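Local coordinates for protein Rubredoxin\:oxygen oxidoreductase (Desulfovibrio gigas, PDB 1E5D) that catalyses the four-electron reduction of one oxygen molecule to two water molecules, using a diiron centre and flavin mononucleotide, at residues E267-V272 / V371-V376; G339-S344 / K353-W358; R271-S276 / T387-I392; V255-D260 / E275-E280. All blocks are in the same frame, centred on the assembly; numbering follows the deposited sequence. Where two conformers were deposited one is given.

Contact 1: E267-V272 / V371-V376; sequences EKMARV and VKVKNV. With FMN (flavin mononucleotide), chain C.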
# COMPACT_ATOMS: atom_id res chain seq x y z
N GLU A 267 12.69 12.70 -1.78
CA GLU A 267 12.07 13.57 -0.79
C GLU A 267 12.53 15.02 -0.94
O GLU A 267 11.72 15.95 -0.90
CB GLU A 267 12.35 13.08 0.63
CG GLU A 267 11.48 13.79 1.66
CD GLU A 267 12.03 13.73 3.06
OE1 GLU A 267 12.69 12.72 3.39
OE2 GLU A 267 11.79 14.69 3.83
N LYS A 268 13.83 15.23 -1.12
CA LYS A 268 14.43 16.53 -1.34
C LYS A 268 13.84 17.24 -2.56
O LYS A 268 13.48 18.41 -2.52
CB LYS A 268 15.95 16.39 -1.51
CG LYS A 268 16.64 16.04 -0.20
CD LYS A 268 18.12 15.75 -0.39
CE LYS A 268 18.64 14.80 0.68
NZ LYS A 268 20.08 15.03 0.95
N MET A 269 13.74 16.50 -3.66
CA MET A 269 13.04 17.01 -4.83
C MET A 269 11.64 17.46 -4.42
O MET A 269 11.21 18.57 -4.75
CB MET A 269 13.02 15.92 -5.91
CG MET A 269 14.42 15.44 -6.28
SD MET A 269 14.39 14.04 -7.42
CE MET A 269 13.75 14.81 -8.90
N ALA A 270 10.91 16.63 -3.68
CA ALA A 270 9.57 17.01 -3.24
C ALA A 270 9.59 18.28 -2.40
O ALA A 270 8.77 19.18 -2.59
CB ALA A 270 8.93 15.88 -2.44
N ARG A 271 10.53 18.36 -1.46
CA ARG A 271 10.59 19.56 -0.62
C ARG A 271 10.86 20.78 -1.47
O ARG A 271 10.29 21.85 -1.28
CB ARG A 271 11.66 19.41 0.46
CG ARG A 271 11.35 18.33 1.49
CD ARG A 271 12.54 18.17 2.43
NE ARG A 271 12.62 19.29 3.36
CZ ARG A 271 11.68 19.54 4.27
NH1 ARG A 271 10.62 18.75 4.37
NH2 ARG A 271 11.81 20.58 5.08
N VAL A 272 11.75 20.64 -2.46
CA VAL A 272 12.01 21.79 -3.32
C VAL A 272 10.75 22.19 -4.07
O VAL A 272 10.40 23.37 -4.12
CB VAL A 272 13.14 21.52 -4.33
CG1 VAL A 272 13.02 22.48 -5.50
CG2 VAL A 272 14.50 21.64 -3.65
N VAL A 371 10.68 15.58 -14.22
CA VAL A 371 12.06 15.74 -13.80
C VAL A 371 12.56 14.45 -13.17
O VAL A 371 12.04 13.94 -12.17
CB VAL A 371 12.22 16.91 -12.82
CG1 VAL A 371 13.66 17.01 -12.33
CG2 VAL A 371 11.77 18.20 -13.48
N LYS A 372 13.61 13.88 -13.77
CA LYS A 372 14.26 12.71 -13.19
C LYS A 372 15.74 13.03 -12.94
O LYS A 372 16.38 13.75 -13.70
CB LYS A 372 14.10 11.50 -14.09
CG LYS A 372 15.11 11.37 -15.22
CD LYS A 372 14.47 10.79 -16.47
CE LYS A 372 15.28 9.65 -17.07
NZ LYS A 372 14.52 8.96 -18.15
N VAL A 373 16.27 12.49 -11.86
CA VAL A 373 17.63 12.74 -11.44
C VAL A 373 18.37 11.45 -11.10
O VAL A 373 17.82 10.60 -10.40
CB VAL A 373 17.67 13.65 -10.19
CG1 VAL A 373 19.10 13.85 -9.73
CG2 VAL A 373 16.98 14.97 -10.49
N LYS A 374 19.61 11.32 -11.58
CA LYS A 374 20.39 10.15 -11.19
C LYS A 374 20.84 10.33 -9.75
O LYS A 374 21.61 11.24 -9.41
CB LYS A 374 21.60 9.94 -12.10
CG LYS A 374 22.36 8.65 -11.85
CD LYS A 374 22.73 7.95 -13.15
CE LYS A 374 24.22 8.04 -13.43
NZ LYS A 374 25.02 7.05 -12.65
N ASN A 375 20.35 9.46 -8.87
CA ASN A 375 20.74 9.55 -7.47
C ASN A 375 20.51 10.92 -6.86
O ASN A 375 19.40 11.45 -6.92
CB ASN A 375 22.21 9.14 -7.34
CG ASN A 375 22.36 7.72 -7.86
OD1 ASN A 375 23.24 7.41 -8.66
ND2 ASN A 375 21.48 6.85 -7.36
N VAL A 376 21.56 11.48 -6.26
CA VAL A 376 21.44 12.66 -5.42
C VAL A 376 21.49 13.94 -6.24
O VAL A 376 22.46 14.26 -6.92
CB VAL A 376 22.51 12.70 -4.33
CG1 VAL A 376 22.38 13.96 -3.49
CG2 VAL A 376 22.38 11.46 -3.46
N1 FMN C . 17.39 2.36 -9.73
C2 FMN C . 17.14 2.02 -10.98
O2 FMN C . 17.54 2.66 -11.92
N3 FMN C . 16.36 0.88 -11.31
C4 FMN C . 16.16 -0.11 -10.37
O4 FMN C . 15.46 -1.06 -10.68
C4A FMN C . 16.48 0.23 -8.99
N5 FMN C . 15.99 -0.51 -7.97
C5A FMN C . 16.59 -0.32 -6.74
C6 FMN C . 16.19 -1.18 -5.68
C7 FMN C . 16.54 -0.90 -4.38
C7M FMN C . 15.87 -1.64 -3.26
C8 FMN C . 17.29 0.30 -4.08
C8M FMN C . 17.87 0.50 -2.69
C9 FMN C . 17.86 1.03 -5.14
C9A FMN C . 17.34 0.84 -6.42
N10 FMN C . 17.54 1.77 -7.49
C10 FMN C . 17.20 1.47 -8.73
C1' FMN C . 18.37 2.97 -7.19
C2' FMN C . 17.50 4.09 -6.56
O2' FMN C . 16.48 4.49 -7.47
C3' FMN C . 18.46 5.25 -6.31
O3' FMN C . 19.18 4.92 -5.12
C4' FMN C . 17.71 6.56 -6.09
O4' FMN C . 18.64 7.62 -5.82
C5' FMN C . 16.77 6.34 -4.92
O5' FMN C . 15.99 7.68 -4.64
P FMN C . 15.46 8.00 -3.25
O1P FMN C . 14.35 9.03 -3.45
O2P FMN C . 15.10 6.86 -2.54
O3P FMN C . 16.52 8.62 -2.46
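Met-269 carries this contact, reaching from helix 265-279 to two valines of strand 371-374. No polar side chain takes part between helix and strand. The Met-269 methyl CE meets Val-373 CG2 at 3.6 Å, and its sulfur SD lies 4.1 Å from the same branch. The two side chains lie alongside each other, pointing opposite ways. A bend at the last torsion of Met-269 (chi3 68°) carries CE on toward Val-371, where it meets CG1 at 4.1 Å. The same methyl also rests 3.8 Å from the backbone oxygen Val-371 O. Leu-385 and Phe-342 pack on Met-269 as well.

The polar part of the contact lies at the end of the strand, on the flavin mononucleotide. Asn-375 ND2 gives a weak hydrogen bond of 3.3 Å to the ribityl hydroxyl O4' of FMN, with an N-H...O angle of 159°. The other end of this amide, OD1, is hydrogen-bonded to Ser-112 OG of the second subunit. The Asn-375 amide therefore bridges cofactor and neighbouring subunit.

Between these two segments the join is van der Waals packing of a single methionine, while the loop after the strand adds one weak bond to a cofactor held mostly by other residues.

Contact 2: G339-S344 / K353-W358; sequences GGAFGS and KVLAEW. With FMN (flavin mononucleotide), chain C.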
# COMPACT_ATOMS: atom_id res chain seq x y z
N GLY A 339 -1.39 17.25 -13.87
CA GLY A 339 -0.45 16.28 -13.36
C GLY A 339 0.99 16.75 -13.45
O GLY A 339 1.30 17.70 -14.16
N GLY A 340 1.84 16.06 -12.71
CA GLY A 340 3.26 16.27 -12.59
C GLY A 340 3.93 15.00 -12.08
O GLY A 340 3.30 14.20 -11.39
N ALA A 341 5.20 14.81 -12.41
CA ALA A 341 5.92 13.63 -11.93
C ALA A 341 7.41 13.92 -11.76
O ALA A 341 8.01 14.79 -12.37
CB ALA A 341 5.73 12.46 -12.88
N PHE A 342 8.04 13.16 -10.86
CA PHE A 342 9.46 13.39 -10.63
C PHE A 342 10.04 12.20 -9.89
O PHE A 342 9.31 11.34 -9.40
CB PHE A 342 9.67 14.68 -9.85
CG PHE A 342 9.10 14.66 -8.44
CD1 PHE A 342 7.74 14.85 -8.24
CD2 PHE A 342 9.91 14.43 -7.34
CE1 PHE A 342 7.19 14.83 -6.97
CE2 PHE A 342 9.37 14.42 -6.07
CZ PHE A 342 8.01 14.62 -5.88
N GLY A 343 11.36 12.13 -9.79
CA GLY A 343 11.93 10.99 -9.09
C GLY A 343 13.43 10.87 -9.32
O GLY A 343 13.99 11.53 -10.18
N SER A 344 14.03 10.01 -8.51
CA SER A 344 15.44 9.69 -8.60
C SER A 344 15.56 8.23 -9.03
O SER A 344 14.67 7.43 -8.75
CB SER A 344 16.12 9.94 -7.26
OG SER A 344 17.52 9.88 -7.37
N LYS A 353 8.76 7.75 -16.08
CA LYS A 353 8.05 7.23 -17.24
C LYS A 353 6.71 6.66 -16.81
O LYS A 353 5.64 6.99 -17.32
CB LYS A 353 8.90 6.16 -17.92
CG LYS A 353 8.89 6.20 -19.43
CD LYS A 353 10.27 6.58 -19.97
CE LYS A 353 10.54 5.96 -21.34
NZ LYS A 353 11.94 5.50 -21.50
N VAL A 354 6.79 5.77 -15.81
CA VAL A 354 5.61 5.11 -15.28
C VAL A 354 4.63 6.08 -14.63
O VAL A 354 3.42 6.00 -14.85
CB VAL A 354 6.00 4.04 -14.25
CG1 VAL A 354 4.76 3.59 -13.48
CG2 VAL A 354 6.66 2.85 -14.94
N LEU A 355 5.15 7.00 -13.81
CA LEU A 355 4.24 7.95 -13.17
C LEU A 355 3.47 8.73 -14.23
O LEU A 355 2.26 8.91 -14.13
CB LEU A 355 5.02 8.88 -12.24
CG LEU A 355 5.60 8.14 -11.02
CD1 LEU A 355 6.54 9.03 -10.23
CD2 LEU A 355 4.46 7.62 -10.16
N ALA A 356 4.19 9.15 -15.27
CA ALA A 356 3.59 9.87 -16.38
C ALA A 356 2.47 9.06 -17.02
O ALA A 356 1.39 9.60 -17.26
CB ALA A 356 4.62 10.24 -17.43
N GLU A 357 2.70 7.78 -17.27
CA GLU A 357 1.65 6.95 -17.87
C GLU A 357 0.41 6.91 -16.98
O GLU A 357 -0.72 6.86 -17.46
CB GLU A 357 2.15 5.54 -18.11
CG GLU A 357 1.40 4.74 -19.16
CD GLU A 357 2.31 3.96 -20.09
OE1 GLU A 357 3.41 3.55 -19.65
OE2 GLU A 357 1.93 3.75 -21.26
N TRP A 358 0.64 6.92 -15.67
CA TRP A 358 -0.46 6.88 -14.71
C TRP A 358 -1.27 8.18 -14.79
O TRP A 358 -2.48 8.17 -14.90
CB TRP A 358 0.05 6.71 -13.29
CG TRP A 358 0.29 5.34 -12.76
CD1 TRP A 358 1.49 4.68 -12.73
CD2 TRP A 358 -0.67 4.46 -12.18
NE1 TRP A 358 1.33 3.44 -12.16
CE2 TRP A 358 0.01 3.28 -11.82
CE3 TRP A 358 -2.05 4.54 -11.93
CZ2 TRP A 358 -0.64 2.19 -11.22
CZ3 TRP A 358 -2.69 3.47 -11.34
CH2 TRP A 358 -1.99 2.31 -10.99
N1 FMN C . 17.39 2.36 -9.73
C2 FMN C . 17.14 2.02 -10.98
O2 FMN C . 17.54 2.66 -11.92
N3 FMN C . 16.36 0.88 -11.31
C4 FMN C . 16.16 -0.11 -10.37
O4 FMN C . 15.46 -1.06 -10.68
C4A FMN C . 16.48 0.23 -8.99
N5 FMN C . 15.99 -0.51 -7.97
C5A FMN C . 16.59 -0.32 -6.74
C6 FMN C . 16.19 -1.18 -5.68
C7 FMN C . 16.54 -0.90 -4.38
C7M FMN C . 15.87 -1.64 -3.26
C8 FMN C . 17.29 0.30 -4.08
C8M FMN C . 17.87 0.50 -2.69
C9 FMN C . 17.86 1.03 -5.14
C9A FMN C . 17.34 0.84 -6.42
N10 FMN C . 17.54 1.77 -7.49
C10 FMN C . 17.20 1.47 -8.73
C1' FMN C . 18.37 2.97 -7.19
C2' FMN C . 17.50 4.09 -6.56
O2' FMN C . 16.48 4.49 -7.47
C3' FMN C . 18.46 5.25 -6.31
O3' FMN C . 19.18 4.92 -5.12
C4' FMN C . 17.71 6.56 -6.09
O4' FMN C . 18.64 7.62 -5.82
C5' FMN C . 16.77 6.34 -4.92
O5' FMN C . 15.99 7.68 -4.64
P FMN C . 15.46 8.00 -3.25
O1P FMN C . 14.35 9.03 -3.45
O2P FMN C . 15.10 6.86 -2.54
O3P FMN C . 16.52 8.62 -2.46
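Ala-341 and Leu-355 face each other with their CB atoms 3.7 Å apart. Both side chains, on strand 339-344 and helix 353-358, start out toward the other segment. The two segments run nearly antiparallel, at 164°, and their axes approach to 7.7 Å. With only a methyl on the strand side, the helix can approach closely.

The rest of Leu-355 runs on along the strand. CG stands anti to the carbonyl carbon (chi1 -67°), and the chain is extended beyond it. This brings Leu-355 CD1 to 3.7 Å from the backbone oxygen Phe-342 O. The Phe-342 ring takes no part, because its side chain leaves the strand on the other face. There it packs against helix 265-279.

Ser-344, at the cofactor end, does not reach the helix. Its OG accepts a hydrogen bond of 3.0 Å from the ribityl hydroxyl O4' of FMN. The backbone oxygens of Val-373 and Asn-375 both lie within bonding reach of OG and must share its one proton, which probably limits its rotation.

Strand 338-345, helix 350-361 and strand 371-374 form a beta-alpha-beta unit of the flavodoxin-like domain, in which the C-terminal ends of the parallel strands carry the FMN.

Contact 3: R271-S276 / T387-I392; sequences RVLAES and TMAQTI
Ser-276 and Ala-389 meet where helix 265-279 packs on helix 379-400. Their CA atoms, 6.0 Å apart, are the nearest pair across the two segments. The Ser-276 side chain is short. CB points at the other helix and sits 3.4 Å from Ala-389 CB, a close approach between two small groups. OG lies a little farther from that methyl, at 4.1 Å. It turns back to its own helix and gives a hydrogen bond of 3.0 Å to Val-272 O, one turn earlier. A first torsion of -34° places OG there. It comes in above the carbonyl plane, 46° out of it. Val-272 O thus accepts from both OG and the N-H of Ser-276, and the buried hydroxyl has its hydrogen bond inside its own helix.

The two helices lie on the same face of the parallel five-stranded sheet of the flavodoxin-like domain, a three-layer alpha/beta/alpha arrangement. Helix 379-400 follows the last strand, 371-374.

Leu-273 takes the side of the contact nearer the sheet. Its CD2 reaches Ala-389 CB at 4.1 Å. The alanine methyl is thus met by the serine CB and a leucine methyl. Beyond the two segments, Leu-273 also packs on Ile-308 and Phe-342 of the sheet.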
# COMPACT_ATOMS: atom_id res chain seq x y z
N ARG A 271 10.53 18.36 -1.46
CA ARG A 271 10.59 19.56 -0.62
C ARG A 271 10.86 20.78 -1.47
O ARG A 271 10.29 21.85 -1.28
CB ARG A 271 11.66 19.41 0.46
CG ARG A 271 11.35 18.33 1.49
CD ARG A 271 12.54 18.17 2.43
NE ARG A 271 12.62 19.29 3.36
CZ ARG A 271 11.68 19.54 4.27
NH1 ARG A 271 10.62 18.75 4.37
NH2 ARG A 271 11.81 20.58 5.08
N VAL A 272 11.75 20.64 -2.46
CA VAL A 272 12.01 21.79 -3.32
C VAL A 272 10.75 22.19 -4.07
O VAL A 272 10.40 23.37 -4.12
CB VAL A 272 13.14 21.52 -4.33
CG1 VAL A 272 13.02 22.48 -5.50
CG2 VAL A 272 14.50 21.64 -3.65
N LEU A 273 10.08 21.20 -4.66
CA LEU A 273 8.84 21.45 -5.38
C LEU A 273 7.88 22.23 -4.49
O LEU A 273 7.29 23.21 -4.94
CB LEU A 273 8.18 20.15 -5.85
CG LEU A 273 8.73 19.57 -7.16
CD1 LEU A 273 8.10 18.22 -7.48
CD2 LEU A 273 8.50 20.55 -8.31
N ALA A 274 7.74 21.78 -3.24
CA ALA A 274 6.74 22.40 -2.38
C ALA A 274 7.00 23.90 -2.24
O ALA A 274 6.06 24.70 -2.24
CB ALA A 274 6.70 21.72 -1.03
N GLU A 275 8.28 24.26 -2.13
CA GLU A 275 8.70 25.64 -1.95
C GLU A 275 8.49 26.49 -3.19
O GLU A 275 8.00 27.62 -3.09
CB GLU A 275 10.17 25.70 -1.53
CG GLU A 275 10.46 26.75 -0.47
CD GLU A 275 9.71 26.55 0.83
OE1 GLU A 275 9.42 25.40 1.22
OE2 GLU A 275 9.39 27.57 1.49
N SER A 276 8.84 25.95 -4.35
CA SER A 276 8.61 26.70 -5.59
C SER A 276 7.13 26.96 -5.78
O SER A 276 6.71 28.05 -6.16
CB SER A 276 9.17 25.94 -6.80
OG SER A 276 10.33 25.22 -6.43
N THR A 387 11.65 25.19 -12.27
CA THR A 387 11.13 25.37 -13.61
C THR A 387 9.88 24.53 -13.80
O THR A 387 8.85 25.01 -14.28
CB THR A 387 12.18 24.98 -14.67
OG1 THR A 387 13.23 25.95 -14.69
CG2 THR A 387 11.57 24.96 -16.06
N MET A 388 9.96 23.26 -13.40
CA MET A 388 8.80 22.38 -13.50
C MET A 388 7.61 22.95 -12.74
O MET A 388 6.51 23.05 -13.28
CB MET A 388 9.15 20.98 -12.97
CG MET A 388 8.16 19.91 -13.38
SD MET A 388 8.29 18.41 -12.37
CE MET A 388 7.23 17.31 -13.32
N ALA A 389 7.84 23.35 -11.49
CA ALA A 389 6.85 23.98 -10.64
C ALA A 389 6.27 25.23 -11.29
O ALA A 389 5.08 25.52 -11.16
CB ALA A 389 7.46 24.36 -9.30
N GLN A 390 7.12 25.98 -11.99
CA GLN A 390 6.65 27.20 -12.65
C GLN A 390 5.77 26.89 -13.85
O GLN A 390 4.73 27.54 -14.04
CB GLN A 390 7.84 28.06 -13.06
CG GLN A 390 8.16 29.09 -11.98
CD GLN A 390 9.53 29.70 -12.17
OE1 GLN A 390 10.14 29.54 -13.22
NE2 GLN A 390 10.00 30.39 -11.14
N THR A 391 6.15 25.90 -14.65
CA THR A 391 5.29 25.51 -15.76
C THR A 391 3.90 25.10 -15.29
O THR A 391 2.88 25.63 -15.73
CB THR A 391 5.94 24.35 -16.54
OG1 THR A 391 7.22 24.79 -17.01
CG2 THR A 391 5.12 23.95 -17.75
N ILE A 392 3.87 24.13 -14.38
CA ILE A 392 2.57 23.64 -13.89
C ILE A 392 1.77 24.77 -13.26
O ILE A 392 0.59 24.97 -13.56
CB ILE A 392 2.77 22.48 -12.91
CG1 ILE A 392 3.25 21.19 -13.58
CG2 ILE A 392 1.51 22.24 -12.10
CD1 ILE A 392 3.99 20.23 -12.67

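Contact 4: V255-D260 / E275-E280; sequences VVIFYD and ESFRDE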
# COMPACT_ATOMS: atom_id res chain seq x y z
N VAL A 255 -1.95 22.71 -4.61
CA VAL A 255 -1.10 21.67 -5.19
C VAL A 255 -0.84 20.61 -4.12
O VAL A 255 -0.43 20.91 -3.00
CB VAL A 255 0.21 22.24 -5.75
CG1 VAL A 255 1.09 21.16 -6.35
CG2 VAL A 255 -0.06 23.31 -6.80
N VAL A 256 -1.12 19.37 -4.45
CA VAL A 256 -0.86 18.20 -3.64
C VAL A 256 0.32 17.45 -4.25
O VAL A 256 0.27 16.98 -5.39
CB VAL A 256 -2.05 17.23 -3.58
CG1 VAL A 256 -1.60 15.90 -2.98
CG2 VAL A 256 -3.21 17.82 -2.81
N ILE A 257 1.39 17.36 -3.48
CA ILE A 257 2.55 16.59 -3.87
C ILE A 257 2.61 15.31 -3.03
O ILE A 257 2.65 15.35 -1.80
CB ILE A 257 3.85 17.39 -3.66
CG1 ILE A 257 3.92 18.69 -4.46
CG2 ILE A 257 5.06 16.51 -3.92
CD1 ILE A 257 4.92 19.69 -3.91
N PHE A 258 2.60 14.14 -3.67
CA PHE A 258 2.74 12.93 -2.85
C PHE A 258 3.84 12.09 -3.48
O PHE A 258 4.03 12.03 -4.69
CB PHE A 258 1.44 12.20 -2.68
CG PHE A 258 0.86 11.35 -3.78
CD1 PHE A 258 1.26 10.03 -3.94
CD2 PHE A 258 -0.08 11.83 -4.67
CE1 PHE A 258 0.74 9.21 -4.92
CE2 PHE A 258 -0.61 11.02 -5.66
CZ PHE A 258 -0.20 9.70 -5.79
N TYR A 259 4.60 11.46 -2.60
CA TYR A 259 5.81 10.75 -2.97
C TYR A 259 6.05 9.66 -1.94
O TYR A 259 5.45 9.66 -0.86
CB TYR A 259 7.01 11.72 -3.00
CG TYR A 259 7.50 11.98 -1.58
CD1 TYR A 259 6.76 12.79 -0.73
CD2 TYR A 259 8.68 11.42 -1.08
CE1 TYR A 259 7.17 13.04 0.57
CE2 TYR A 259 9.09 11.66 0.21
CZ TYR A 259 8.33 12.47 1.04
OH TYR A 259 8.77 12.70 2.32
N ASP A 260 6.98 8.78 -2.27
CA ASP A 260 7.65 7.91 -1.33
C ASP A 260 9.13 7.90 -1.71
O ASP A 260 9.51 8.38 -2.78
CB ASP A 260 7.05 6.52 -1.29
CG ASP A 260 7.37 5.79 -0.00
OD1 ASP A 260 8.12 6.35 0.83
OD2 ASP A 260 6.88 4.66 0.18
N GLU A 275 8.28 24.26 -2.13
CA GLU A 275 8.70 25.64 -1.95
C GLU A 275 8.49 26.49 -3.19
O GLU A 275 8.00 27.62 -3.09
CB GLU A 275 10.17 25.70 -1.53
CG GLU A 275 10.46 26.75 -0.47
CD GLU A 275 9.71 26.55 0.83
OE1 GLU A 275 9.42 25.40 1.22
OE2 GLU A 275 9.39 27.57 1.49
N SER A 276 8.84 25.95 -4.35
CA SER A 276 8.61 26.70 -5.59
C SER A 276 7.13 26.96 -5.78
O SER A 276 6.71 28.05 -6.16
CB SER A 276 9.17 25.94 -6.80
OG SER A 276 10.33 25.22 -6.43
N PHE A 277 6.31 25.95 -5.50
CA PHE A 277 4.88 26.15 -5.76
C PHE A 277 4.36 27.26 -4.87
O PHE A 277 3.55 28.10 -5.27
CB PHE A 277 4.10 24.86 -5.57
CG PHE A 277 4.06 23.97 -6.80
CD1 PHE A 277 3.43 24.40 -7.96
CD2 PHE A 277 4.63 22.71 -6.78
CE1 PHE A 277 3.38 23.59 -9.08
CE2 PHE A 277 4.59 21.90 -7.90
CZ PHE A 277 3.97 22.34 -9.06
N ARG A 278 4.84 27.25 -3.63
CA ARG A 278 4.43 28.32 -2.71
C ARG A 278 4.83 29.66 -3.34
O ARG A 278 4.01 30.58 -3.41
CB ARG A 278 5.04 28.10 -1.34
CG ARG A 278 4.95 29.25 -0.35
CD ARG A 278 6.01 29.15 0.74
NE ARG A 278 7.36 29.18 0.17
CZ ARG A 278 8.27 30.13 0.32
NH1 ARG A 278 8.02 31.21 1.06
NH2 ARG A 278 9.45 30.02 -0.27
N ASP A 279 6.07 29.72 -3.81
CA ASP A 279 6.63 30.90 -4.44
C ASP A 279 5.73 31.42 -5.56
O ASP A 279 5.58 32.63 -5.73
CB ASP A 279 8.02 30.62 -5.01
CG ASP A 279 9.13 31.08 -4.08
OD1 ASP A 279 8.92 32.02 -3.30
OD2 ASP A 279 10.23 30.48 -4.15
N GLU A 280 5.14 30.49 -6.30
CA GLU A 280 4.19 30.81 -7.35
C GLU A 280 2.82 31.15 -6.80
O GLU A 280 1.84 31.24 -7.54
CB GLU A 280 4.08 29.63 -8.32
CG GLU A 280 5.39 29.30 -9.03
CD GLU A 280 5.96 30.49 -9.78
OE1 GLU A 280 5.24 31.04 -10.64
OE2 GLU A 280 7.12 30.87 -9.50
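Strand 255-259 passes under the end of helix 265-279, with the CA atoms of Val-255 and Phe-277 nearest at 7.5 Å and no hydrogen bond between the two segments. The Phe-277 ring is the centre of the contact. Val-255 lies over one face of it and uses both of its methyls. CG1 stands 3.9 Å from the ring centroid, only 11° off the ring normal, which makes a CH-pi contact. CG2 is shifted toward one side of the ring, 3.8 Å from Phe-277 CD1. The valine stands roughly perpendicular to the phenylalanine side chain. In Val-255, CG1 is anti to the backbone N (chi1 180°) and CG2 anti to the carbonyl carbon. This fork lets the two methyls sit side by side on the aromatic face.

Ile-257, two residues on, meets the same ring from an oblique direction. Its CD1 is 4.2 Å from Phe-277 CD2.

The solvent side of the helix is polar. There Arg-278 NE forms a salt bridge of 2.9 Å with Glu-275 OE2, one turn back. Asp-279 adds a long ion pair with the same guanidinium.

Strand 254-259, helix 265-279 and strand 283-288 form a beta-alpha-beta unit, the two strands being parallel neighbours in the sheet. Val-284 of strand 283-288 and Ile-392 of helix 379-400 also pack on Phe-277. The ring is therefore wedged between the sheet and the neighbouring helix.

In the fold
All four contacts belong to the flavodoxin-like domain. Helix 265-279 serves contacts 1, 3 and 4. Contact 1 uses its early part, contact 3 the middle and contact 4 the end. Contacts 3 and 4 are closest, with centres 6 Å apart, and share Glu-275 and Ser-276. The centre of contact 2 lies about 12 to 15 Å from the centres of the others. Its helix is on the other face of the sheet. Along the chain contact 4 closes first; contact 2 falls within the spans of contacts 1 and 3. Contacts 1 and 2 meet on neighbouring strands, where both touch FMN. The packed core and the FMN site thus share strands 338-345 and 371-374.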